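Local coordinates for hypothetical protein DUF871 (Enterococcus faecalis, PDB 2P0O) that is of unknown function but probably acts as a 6-phospho-N-acetylmuramidase, built from a TIM barrel and a cyclophilin-like C-terminal domain, at residues 200-205 against 228-233; 179-184 against 224-229. One frame throughout, in Å; residues are numbered along the deposited sequence.

Interaction 1: residues 200-205 against 228-233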
loop_
_atom_site.group_PDB
_atom_site.type_symbol
_atom_site.label_atom_id
_atom_site.label_comp_id
_atom_site.label_asym_id
_atom_site.label_seq_id
_atom_site.Cartn_x
_atom_site.Cartn_y
_atom_site.Cartn_z
ATOM N N GLY A 200 2.152 12.275 -2.238
ATOM C CA GLY A 200 1.374 12.953 -1.214
ATOM C C GLY A 200 -0.023 12.381 -1.033
ATOM O O GLY A 200 -0.879 13.061 -0.462
ATOM N N GLN A 201 -0.264 11.157 -1.527
ATOM C CA GLN A 201 -1.609 10.551 -1.411
ATOM C C GLN A 201 -1.702 9.556 -0.222
ATOM O O GLN A 201 -0.684 9.152 0.335
ATOM C CB GLN A 201 -2.051 9.851 -2.719
ATOM C CG GLN A 201 -2.187 10.758 -3.970
ATOM C CD GLN A 201 -2.993 12.028 -3.729
ATOM O OE1 GLN A 201 -4.143 11.987 -3.289
ATOM N NE2 GLN A 201 -2.384 13.170 -4.010
ATOM N N ASN A 202 -2.927 9.206 0.160
ATOM C CA ASN A 202 -3.198 8.233 1.225
ATOM C C ASN A 202 -2.529 6.919 0.840
ATOM O O ASN A 202 -2.891 6.327 -0.163
ATOM C CB ASN A 202 -4.723 8.023 1.374
ATOM C CG ASN A 202 -5.081 7.083 2.519
ATOM O OD1 ASN A 202 -4.305 6.193 2.891
ATOM N ND2 ASN A 202 -6.245 7.292 3.099
ATOM N N PRO A 203 -1.510 6.503 1.604
ATOM C CA PRO A 203 -0.818 5.240 1.325
ATOM C C PRO A 203 -1.724 4.011 1.343
ATOM O O PRO A 203 -1.503 3.067 0.562
ATOM C CB PRO A 203 0.239 5.149 2.445
ATOM C CG PRO A 203 0.397 6.557 2.947
ATOM C CD PRO A 203 -0.915 7.238 2.742
ATOM N N PHE A 204 -2.723 3.995 2.221
ATOM C CA PHE A 204 -3.656 2.864 2.272
ATOM C C PHE A 204 -4.403 2.720 0.958
ATOM O O PHE A 204 -4.497 1.623 0.423
ATOM C CB PHE A 204 -4.632 2.984 3.468
ATOM C CG PHE A 204 -5.833 2.057 3.385
ATOM C CD1 PHE A 204 -5.707 0.702 3.686
ATOM C CD2 PHE A 204 -7.088 2.550 3.032
ATOM C CE1 PHE A 204 -6.799 -0.162 3.616
ATOM C CE2 PHE A 204 -8.190 1.702 2.954
ATOM C CZ PHE A 204 -8.049 0.330 3.236
ATOM N N ALA A 205 -4.955 3.831 0.453
ATOM C CA ALA A 205 -5.682 3.782 -0.806
ATOM C C ALA A 205 -4.739 3.389 -1.956
ATOM O O ALA A 205 -5.140 2.689 -2.866
ATOM C CB ALA A 205 -6.338 5.144 -1.112
ATOM N N GLU A 228 -0.262 6.600 12.318
ATOM C CA GLU A 228 -1.241 5.812 13.058
ATOM C C GLU A 228 -2.602 5.713 12.348
ATOM O O GLU A 228 -3.236 4.648 12.349
ATOM C CB GLU A 228 -1.417 6.378 14.482
ATOM C CG GLU A 228 -0.143 6.329 15.334
ATOM C CD GLU A 228 -0.004 5.026 16.139
ATOM O OE1 GLU A 228 -0.911 4.153 16.049
ATOM O OE2 GLU A 228 1.010 4.877 16.874
ATOM N N ARG A 229 -3.035 6.816 11.742
ATOM C CA ARG A 229 -4.294 6.895 11.034
ATOM C C ARG A 229 -4.335 5.901 9.876
ATOM O O ARG A 229 -5.355 5.214 9.621
ATOM C CB ARG A 229 -4.454 8.312 10.473
ATOM C CG ARG A 229 -5.834 8.595 9.885
ATOM C CD ARG A 229 -5.886 9.993 9.252
ATOM N NE ARG A 229 -7.256 10.344 8.890
ATOM C CZ ARG A 229 -7.884 9.965 7.771
ATOM N NH1 ARG A 229 -7.275 9.204 6.857
ATOM N NH2 ARG A 229 -9.133 10.341 7.572
ATOM N N THR A 230 -3.226 5.875 9.142
ATOM C CA THR A 230 -3.101 5.028 7.981
ATOM C C THR A 230 -2.985 3.562 8.399
ATOM O O THR A 230 -3.586 2.696 7.779
ATOM C CB THR A 230 -1.915 5.516 7.101
ATOM O OG1 THR A 230 -2.192 6.860 6.704
ATOM C CG2 THR A 230 -1.756 4.662 5.862
HETATM N N MSE A 231 -2.199 3.298 9.438
HETATM C CA MSE A 231 -2.156 1.955 10.060
HETATM C C MSE A 231 -3.559 1.416 10.404
HETATM O O MSE A 231 -3.874 0.238 10.159
HETATM C CB MSE A 231 -1.302 1.973 11.332
HETATM C CG MSE A 231 0.140 2.279 11.030
HETATM SE SE MSE A 231 1.295 2.438 12.602
HETATM C CE MSE A 231 1.238 0.583 13.185
ATOM N N ALA A 232 -4.377 2.300 10.971
ATOM C CA ALA A 232 -5.743 1.970 11.401
ATOM C C ALA A 232 -6.593 1.595 10.211
ATOM O O ALA A 232 -7.438 0.709 10.323
ATOM C CB ALA A 232 -6.363 3.129 12.140
ATOM N N GLN A 233 -6.370 2.274 9.072
ATOM C CA GLN A 233 -7.111 1.976 7.852
ATOM C C GLN A 233 -6.703 0.590 7.322
ATOM O O GLN A 233 -7.584 -0.209 6.985
ATOM C CB GLN A 233 -6.955 3.084 6.807
ATOM C CG GLN A 233 -7.790 4.323 7.163
ATOM C CD GLN A 233 -7.666 5.450 6.153
ATOM O OE1 GLN A 233 -6.561 5.831 5.757
ATOM N NE2 GLN A 233 -8.793 6.007 5.752
#

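Interaction 2: residues 179-184 against 224-229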
loop_
_atom_site.group_PDB
_atom_site.type_symbol
_atom_site.label_atom_id
_atom_site.label_comp_id
_atom_site.label_asym_id
_atom_site.label_seq_id
_atom_site.Cartn_x
_atom_site.Cartn_y
_atom_site.Cartn_z
ATOM N N PRO A 179 4.345 5.440 -1.126
ATOM C CA PRO A 179 4.999 6.256 -0.110
ATOM C C PRO A 179 4.363 6.025 1.265
ATOM O O PRO A 179 3.251 5.473 1.367
ATOM C CB PRO A 179 4.753 7.687 -0.607
ATOM C CG PRO A 179 3.422 7.604 -1.320
ATOM C CD PRO A 179 3.405 6.215 -1.963
ATOM N N GLY A 180 5.074 6.403 2.316
ATOM C CA GLY A 180 4.497 6.428 3.656
ATOM C C GLY A 180 4.194 7.865 4.074
ATOM O O GLY A 180 4.662 8.818 3.433
ATOM N N ASP A 181 3.427 8.027 5.148
ATOM C CA ASP A 181 2.989 9.344 5.590
ATOM C C ASP A 181 3.182 9.574 7.081
ATOM O O ASP A 181 2.603 10.526 7.625
ATOM C CB ASP A 181 1.507 9.545 5.230
ATOM C CG ASP A 181 0.583 8.505 5.906
ATOM O OD1 ASP A 181 1.084 7.472 6.397
ATOM O OD2 ASP A 181 -0.651 8.712 5.910
ATOM N N GLY A 182 3.968 8.709 7.735
ATOM C CA GLY A 182 4.399 8.893 9.120
ATOM C C GLY A 182 5.747 9.627 9.089
ATOM O O GLY A 182 5.799 10.836 8.825
ATOM N N GLN A 183 6.826 8.881 9.343
ATOM C CA GLN A 183 8.193 9.321 9.111
ATOM C C GLN A 183 8.625 9.150 7.666
ATOM O O GLN A 183 8.822 8.013 7.201
ATOM C CB GLN A 183 9.162 8.499 9.953
ATOM C CG GLN A 183 9.746 9.216 11.122
ATOM C CD GLN A 183 10.827 8.364 11.788
ATOM O OE1 GLN A 183 10.601 7.770 12.853
ATOM N NE2 GLN A 183 11.993 8.261 11.129
ATOM N N THR A 184 8.814 10.273 6.981
ATOM C CA THR A 184 9.247 10.242 5.584
ATOM C C THR A 184 10.777 10.308 5.504
ATOM O O THR A 184 11.421 10.900 6.364
ATOM C CB THR A 184 8.597 11.356 4.748
ATOM O OG1 THR A 184 8.840 12.617 5.380
ATOM C CG2 THR A 184 7.094 11.126 4.631
ATOM N N PRO A 224 10.077 5.202 5.911
ATOM C CA PRO A 224 10.215 4.517 7.203
ATOM C C PRO A 224 8.931 4.043 7.909
ATOM O O PRO A 224 8.939 2.951 8.480
ATOM C CB PRO A 224 10.971 5.538 8.068
ATOM C CG PRO A 224 11.853 6.296 7.067
ATOM C CD PRO A 224 10.930 6.402 5.835
ATOM N N THR A 225 7.876 4.856 7.926
ATOM C CA THR A 225 6.643 4.487 8.603
ATOM C C THR A 225 5.447 5.148 7.924
ATOM O O THR A 225 5.573 6.120 7.149
ATOM C CB THR A 225 6.608 4.920 10.110
ATOM O OG1 THR A 225 6.525 6.353 10.193
ATOM C CG2 THR A 225 7.837 4.404 10.937
ATOM N N ILE A 226 4.271 4.614 8.238
ATOM C CA ILE A 226 3.011 5.272 7.910
ATOM C C ILE A 226 2.473 5.839 9.212
ATOM O O ILE A 226 2.913 5.414 10.279
ATOM C CB ILE A 226 1.997 4.297 7.287
ATOM C CG1 ILE A 226 2.046 2.939 7.984
ATOM C CG2 ILE A 226 2.234 4.190 5.750
ATOM C CD1 ILE A 226 0.894 2.025 7.628
ATOM N N SER A 227 1.541 6.788 9.134
ATOM C CA SER A 227 0.947 7.374 10.338
ATOM C C SER A 227 0.024 6.365 11.036
ATOM O O SER A 227 -0.412 5.392 10.425
ATOM C CB SER A 227 0.130 8.600 9.971
ATOM O OG SER A 227 -0.999 8.182 9.221
ATOM N N GLU A 228 -0.262 6.600 12.318
ATOM C CA GLU A 228 -1.241 5.812 13.058
ATOM C C GLU A 228 -2.602 5.713 12.348
ATOM O O GLU A 228 -3.236 4.648 12.349
ATOM C CB GLU A 228 -1.417 6.378 14.482
ATOM C CG GLU A 228 -0.143 6.329 15.334
ATOM C CD GLU A 228 -0.004 5.026 16.139
ATOM O OE1 GLU A 228 -0.911 4.153 16.049
ATOM O OE2 GLU A 228 1.010 4.877 16.874
ATOM N N ARG A 229 -3.035 6.816 11.742
ATOM C CA ARG A 229 -4.294 6.895 11.034
ATOM C C ARG A 229 -4.335 5.901 9.876
ATOM O O ARG A 229 -5.355 5.214 9.621
ATOM C CB ARG A 229 -4.454 8.312 10.473
ATOM C CG ARG A 229 -5.834 8.595 9.885
ATOM C CD ARG A 229 -5.886 9.993 9.252
ATOM N NE ARG A 229 -7.256 10.344 8.890
ATOM C CZ ARG A 229 -7.884 9.965 7.771
ATOM N NH1 ARG A 229 -7.275 9.204 6.857
ATOM N NH2 ARG A 229 -9.133 10.341 7.572
HETATM O O HOH W 1 -1.858 10.422 8.210
#

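Interaction 1: residues 200-205 against 228-233
One face of the Phe204 ring is overlain by Gln233 CB, which sits 4.0 Å from the ring centroid and 21° off the ring normal, a CH-pi contact offset toward the rim. Over the same face, above CE1, lies Gln233 O, 3.5 Å from Phe204 CE1, while Phe234 packs edge-to-face with the same ring. The amides of Asn202 and Gln233 meet tip to tip, their planes 23° apart, so that Asn202 ND2 donates to Gln233 OE1 at 3.0 Å, on a lone pair and nearly straight (161°). Asn202 can reach there because its CG lies anti to the backbone N; its OD1 meanwhile caps helix 203-212 through weak bonds from Phe204 N and Ala205 N. Thr230 turns CG2 toward the helix start, 4.0 Å from Pro203 CB and 3.8 Å from Phe204 N, and sends OG1 to Asp181 and Ser227. Gln233 NE2 is held by Leu244 O and Asp342 OD1. The contact thus packs the first turns of two barrel helices together, 203-212 and 228-240. With one amide oxygen capping and its nitrogen bridging, Asn202 has its flip state fixed, and both polar ends of Gln233 are satisfied in a buried place.

Interaction 2: residues 179-184 against 224-229
The Pro224 ring lies under the Gln183 carbonyl oxygen, its CD 3.0 Å from Gln183 O, and Pro224 CB is 3.9 Å from Gln183 CB. Beside it Thr225 holds OG1 between its backbone N and carbonyl carbon, where it accepts from Gln183 N at 2.7 Å along an almost straight line (174°). The reverse bond, Thr225 N to Gln183 O, is weak at 3.4 Å. One residue back, Gly182 N donates to Thr225 O at 3.1 Å, coming from above the carbonyl plane. The two segments run close here, with CA of Gly182 and CA of Ser227 only 4.0 Å apart and Gly180 CA resting near Thr225 O.

Asp181 closes the other end. Its chi1 of 61° swings the carboxylate over Ile226, and OD1 takes the Ser227 N-H at 2.9 Å (165°), reached from above the carboxylate plane. OD2 is engaged by Thr230 OG1 and Lys341 NZ, and a water that donates to it at 3.1 Å also bonds Ser227 OG. Ser227 stands at the N-cap of helix 228-240, and its OG meets Thr230 OG1 as well. Ile226 turns CG2 toward Gly180 CA, while its side chain also packs on Pro203, Tyr22 and Met26.

The contact joins the loops that follow the seventh and eighth barrel strands, 173-178 and 218-221. Asp181 ties the first loop to the start of helix 228-240, through OD1 to the Ser227 N-H and OD2 to Thr230; the nearby lysine and helix N-terminus would favour the ionised acid.

Both contacts gather at the start of helix 228-240: interaction 1 docks its first turns on helix 203-212, and interaction 2 ties the residues leading into it to the loop after strand 173-178. Their centres lie about 8 Å apart, and the probable hydrogen bond from Thr230 OG1 to Asp181 OD2, at 2.5 Å, couples them, with Pro203 CB packing 3.2 Å from Pro179 O. Interaction 1 is buried, between the barrel and C-terminal elements such as helix 363-370, and relies on ring, methyl and amide packing with a single bond across. Interaction 2 is only partly buried, and relies on backbone donors, a carboxylate and a bridging water.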